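Local structure of protease Do-like 8, chloroplastic (Arabidopsis thaliana, 4IC6) at residues 98-106 and 130-139. The protein probably acts as a serine endopeptidase of the Deg/HtrA family in the thylakoids of the chloroplast. The protein carries 1 engineered substitution. Numbering follows the deposited sequence.
Sequences VVGRVNILA and LKVDAPETLL
Val99, Val102 and Ile104 meet Leu130, Val132, Leu138 and Leu139 through branched aliphatic groups, so neither ring faces nor amide edges enter this interface; Asn103, whose CB points away from 130-139, bonds through OD1 to Asn44 ND2. The two methyls of Leu130 each meet a valine: CD2 lies 3.5 Å from Val99 CG2, and CD1 4.0 Å from Val102 CG2. Gly100, without a side chain, leaves its side of the strand to that CD1 methyl. Val132 sends CG2 against Val102 CB at 3.8 Å, two short beta-branched side chains meeting midway between Val102 CA and Val132 CA, 7.6 Å apart. Ile104 reaches farther: its CG1 stands opposite the carbonyl carbon (chi1 -40°) and the chain runs on extended (chi2 -169°), bringing CD1 to 3.8 Å from Leu139 CD2. Where the segments converge, small Ala106 admits Leu138, with Ala106 CB 3.7 Å from Leu138 CD2. Val99, Val102 and Ile104 belong to the apolar interior of the first barrel of the chymotrypsin-like double-barrel fold; Ala106 and Leu138, partly exposed, lie at its border. Strand 111-122 pairs with both strands 98-105 and 127-131; Val99 and Gly100 form a classic beta bulge opposite Gly116. Ile85 touches Val99 and Leu130, Phe114 meets Leu138, and Val43 of strand 42-47 packs on Val102 and Ile104.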
loop_
_atom_site.group_PDB
_atom_site.type_symbol
_atom_site.label_atom_id
_atom_site.label_comp_id
_atom_site.label_asym_id
_atom_site.label_seq_id
_atom_site.Cartn_x
_atom_site.Cartn_y
_atom_site.Cartn_z
ATOM N N VAL A 98 6.464 5.956 -38.569
ATOM C CA VAL A 98 5.913 7.003 -37.703
ATOM C C VAL A 98 5.566 6.435 -36.322
ATOM O O VAL A 98 4.627 5.651 -36.179
ATOM C CB VAL A 98 4.652 7.651 -38.316
ATOM C CG1 VAL A 98 4.043 8.658 -37.340
ATOM C CG2 VAL A 98 4.984 8.320 -39.639
ATOM N N VAL A 99 6.317 6.836 -35.304
ATOM C CA VAL A 99 6.101 6.302 -33.970
ATOM C C VAL A 99 5.598 7.375 -33.016
ATOM O O VAL A 99 5.205 7.084 -31.887
ATOM C CB VAL A 99 7.393 5.722 -33.384
ATOM C CG1 VAL A 99 7.883 4.561 -34.244
ATOM C CG2 VAL A 99 8.446 6.809 -33.259
ATOM N N GLY A 100 5.615 8.620 -33.471
ATOM C CA GLY A 100 5.197 9.712 -32.618
ATOM C C GLY A 100 4.495 10.830 -33.352
ATOM O O GLY A 100 4.705 11.036 -34.551
ATOM N N ARG A 101 3.638 11.543 -32.624
ATOM C CA ARG A 101 3.126 12.826 -33.078
ATOM C C ARG A 101 3.924 13.888 -32.333
ATOM O O ARG A 101 3.938 13.915 -31.100
ATOM C CB ARG A 101 1.627 12.956 -32.794
ATOM N N VAL A 102 4.607 14.753 -33.076
ATOM C CA VAL A 102 5.454 15.754 -32.446
ATOM C C VAL A 102 4.865 17.158 -32.544
ATOM O O VAL A 102 4.554 17.645 -33.640
ATOM C CB VAL A 102 6.872 15.753 -33.041
ATOM C CG1 VAL A 102 7.751 16.729 -32.298
ATOM C CG2 VAL A 102 7.474 14.333 -32.998
ATOM N N ASN A 103 4.708 17.804 -31.392
ATOM C CA ASN A 103 4.210 19.174 -31.348
ATOM C C ASN A 103 5.316 20.176 -31.064
ATOM O O ASN A 103 6.015 20.071 -30.069
ATOM C CB ASN A 103 3.095 19.325 -30.312
ATOM C CG ASN A 103 1.757 18.917 -30.849
ATOM O OD1 ASN A 103 1.103 18.020 -30.303
ATOM N ND2 ASN A 103 1.334 19.560 -31.939
ATOM N N ILE A 104 5.437 21.167 -31.938
ATOM C CA ILE A 104 6.482 22.171 -31.844
ATOM C C ILE A 104 5.926 23.595 -31.793
ATOM O O ILE A 104 5.145 24.017 -32.663
ATOM C CB ILE A 104 7.428 22.079 -33.045
ATOM C CG1 ILE A 104 7.703 20.614 -33.391
ATOM C CG2 ILE A 104 8.704 22.862 -32.776
ATOM C CD1 ILE A 104 8.826 20.416 -34.380
ATOM N N LEU A 105 6.359 24.339 -30.782
ATOM C CA LEU A 105 5.953 25.724 -30.581
ATOM C C LEU A 105 6.569 26.645 -31.640
ATOM O O LEU A 105 7.798 26.752 -31.750
ATOM C CB LEU A 105 6.382 26.190 -29.186
ATOM C CG LEU A 105 5.873 27.556 -28.708
ATOM C CD1 LEU A 105 4.342 27.568 -28.609
ATOM C CD2 LEU A 105 6.502 27.912 -27.364
ATOM N N ALA A 106 5.713 27.309 -32.411
ATOM C CA ALA A 106 6.173 28.281 -33.391
ATOM C C ALA A 106 6.215 29.684 -32.789
ATOM O O ALA A 106 5.777 29.899 -31.655
ATOM C CB ALA A 106 5.288 28.259 -34.621
ATOM N N LEU A 130 13.946 10.999 -33.243
ATOM C CA LEU A 130 12.910 11.052 -34.272
ATOM C C LEU A 130 13.312 12.062 -35.340
ATOM O O LEU A 130 14.253 12.845 -35.163
ATOM C CB LEU A 130 11.547 11.430 -33.687
ATOM C CG LEU A 130 11.022 10.612 -32.504
ATOM C CD1 LEU A 130 9.608 11.053 -32.177
ATOM C CD2 LEU A 130 11.043 9.132 -32.820
ATOM N N LYS A 131 12.593 12.047 -36.447
ATOM C CA LYS A 131 12.875 12.974 -37.526
ATOM C C LYS A 131 11.559 13.583 -37.969
ATOM O O LYS A 131 10.606 12.863 -38.281
ATOM C CB LYS A 131 13.582 12.247 -38.664
ATOM C CG LYS A 131 13.739 13.020 -39.946
ATOM C CD LYS A 131 14.763 14.138 -39.815
ATOM C CE LYS A 131 14.959 14.804 -41.190
ATOM N NZ LYS A 131 16.214 14.363 -41.853
ATOM N N VAL A 132 11.519 14.913 -37.974
ATOM C CA VAL A 132 10.331 15.693 -38.315
ATOM C C VAL A 132 10.574 16.425 -39.633
ATOM O O VAL A 132 11.685 16.875 -39.896
ATOM C CB VAL A 132 10.048 16.711 -37.171
ATOM C CG1 VAL A 132 9.604 18.039 -37.707
ATOM C CG2 VAL A 132 9.044 16.145 -36.169
ATOM N N ASP A 133 9.551 16.537 -40.471
ATOM C CA ASP A 133 9.679 17.271 -41.731
ATOM C C ASP A 133 9.089 18.684 -41.578
ATOM O O ASP A 133 7.878 18.874 -41.692
ATOM C CB ASP A 133 8.992 16.494 -42.864
ATOM C CG ASP A 133 9.077 17.205 -44.202
ATOM O OD1 ASP A 133 9.889 18.150 -44.323
ATOM O OD2 ASP A 133 8.334 16.815 -45.137
ATOM N N ALA A 134 9.942 19.672 -41.304
ATOM C CA ALA A 134 9.472 21.014 -40.947
ATOM C C ALA A 134 10.332 22.126 -41.546
ATOM O O ALA A 134 11.502 21.904 -41.862
ATOM C CB ALA A 134 9.414 21.157 -39.427
ATOM N N PRO A 135 9.763 23.337 -41.683
ATOM C CA PRO A 135 10.561 24.461 -42.192
ATOM C C PRO A 135 11.699 24.800 -41.228
ATOM O O PRO A 135 11.435 25.036 -40.048
ATOM C CB PRO A 135 9.549 25.615 -42.253
ATOM C CG PRO A 135 8.204 24.944 -42.332
ATOM C CD PRO A 135 8.350 23.706 -41.484
ATOM N N GLU A 136 12.939 24.825 -41.715
ATOM C CA GLU A 136 14.084 25.127 -40.855
ATOM C C GLU A 136 13.842 26.405 -40.054
ATOM O O GLU A 136 14.433 26.618 -38.995
ATOM C CB GLU A 136 15.358 25.240 -41.681
ATOM N N THR A 137 12.952 27.242 -40.577
ATOM C CA THR A 137 12.580 28.500 -39.951
ATOM C C THR A 137 11.756 28.243 -38.696
ATOM O O THR A 137 11.656 29.097 -37.817
ATOM C CB THR A 137 11.768 29.362 -40.932
ATOM O OG1 THR A 137 10.367 29.211 -40.672
ATOM C CG2 THR A 137 12.061 28.926 -42.360
ATOM N N LEU A 138 11.174 27.053 -38.616
ATOM C CA LEU A 138 10.387 26.664 -37.453
ATOM C C LEU A 138 11.297 26.138 -36.344
ATOM O O LEU A 138 11.068 26.376 -35.153
ATOM C CB LEU A 138 9.396 25.570 -37.850
ATOM C CG LEU A 138 8.053 25.473 -37.130
ATOM C CD1 LEU A 138 7.665 24.013 -36.986
ATOM C CD2 LEU A 138 8.106 26.145 -35.774
ATOM N N LEU A 139 12.339 25.424 -36.745
ATOM C CA LEU A 139 13.154 24.691 -35.791
ATOM C C LEU A 139 14.225 25.546 -35.111
ATOM O O LEU A 139 15.068 26.160 -35.770
ATOM C CB LEU A 139 13.763 23.455 -36.467
ATOM C CG LEU A 139 12.716 22.579 -37.168
ATOM C CD1 LEU A 139 13.360 21.630 -38.160
ATOM C CD2 LEU A 139 11.859 21.811 -36.162
HETATM O O HOH W 1 9.666 27.352 -33.319
#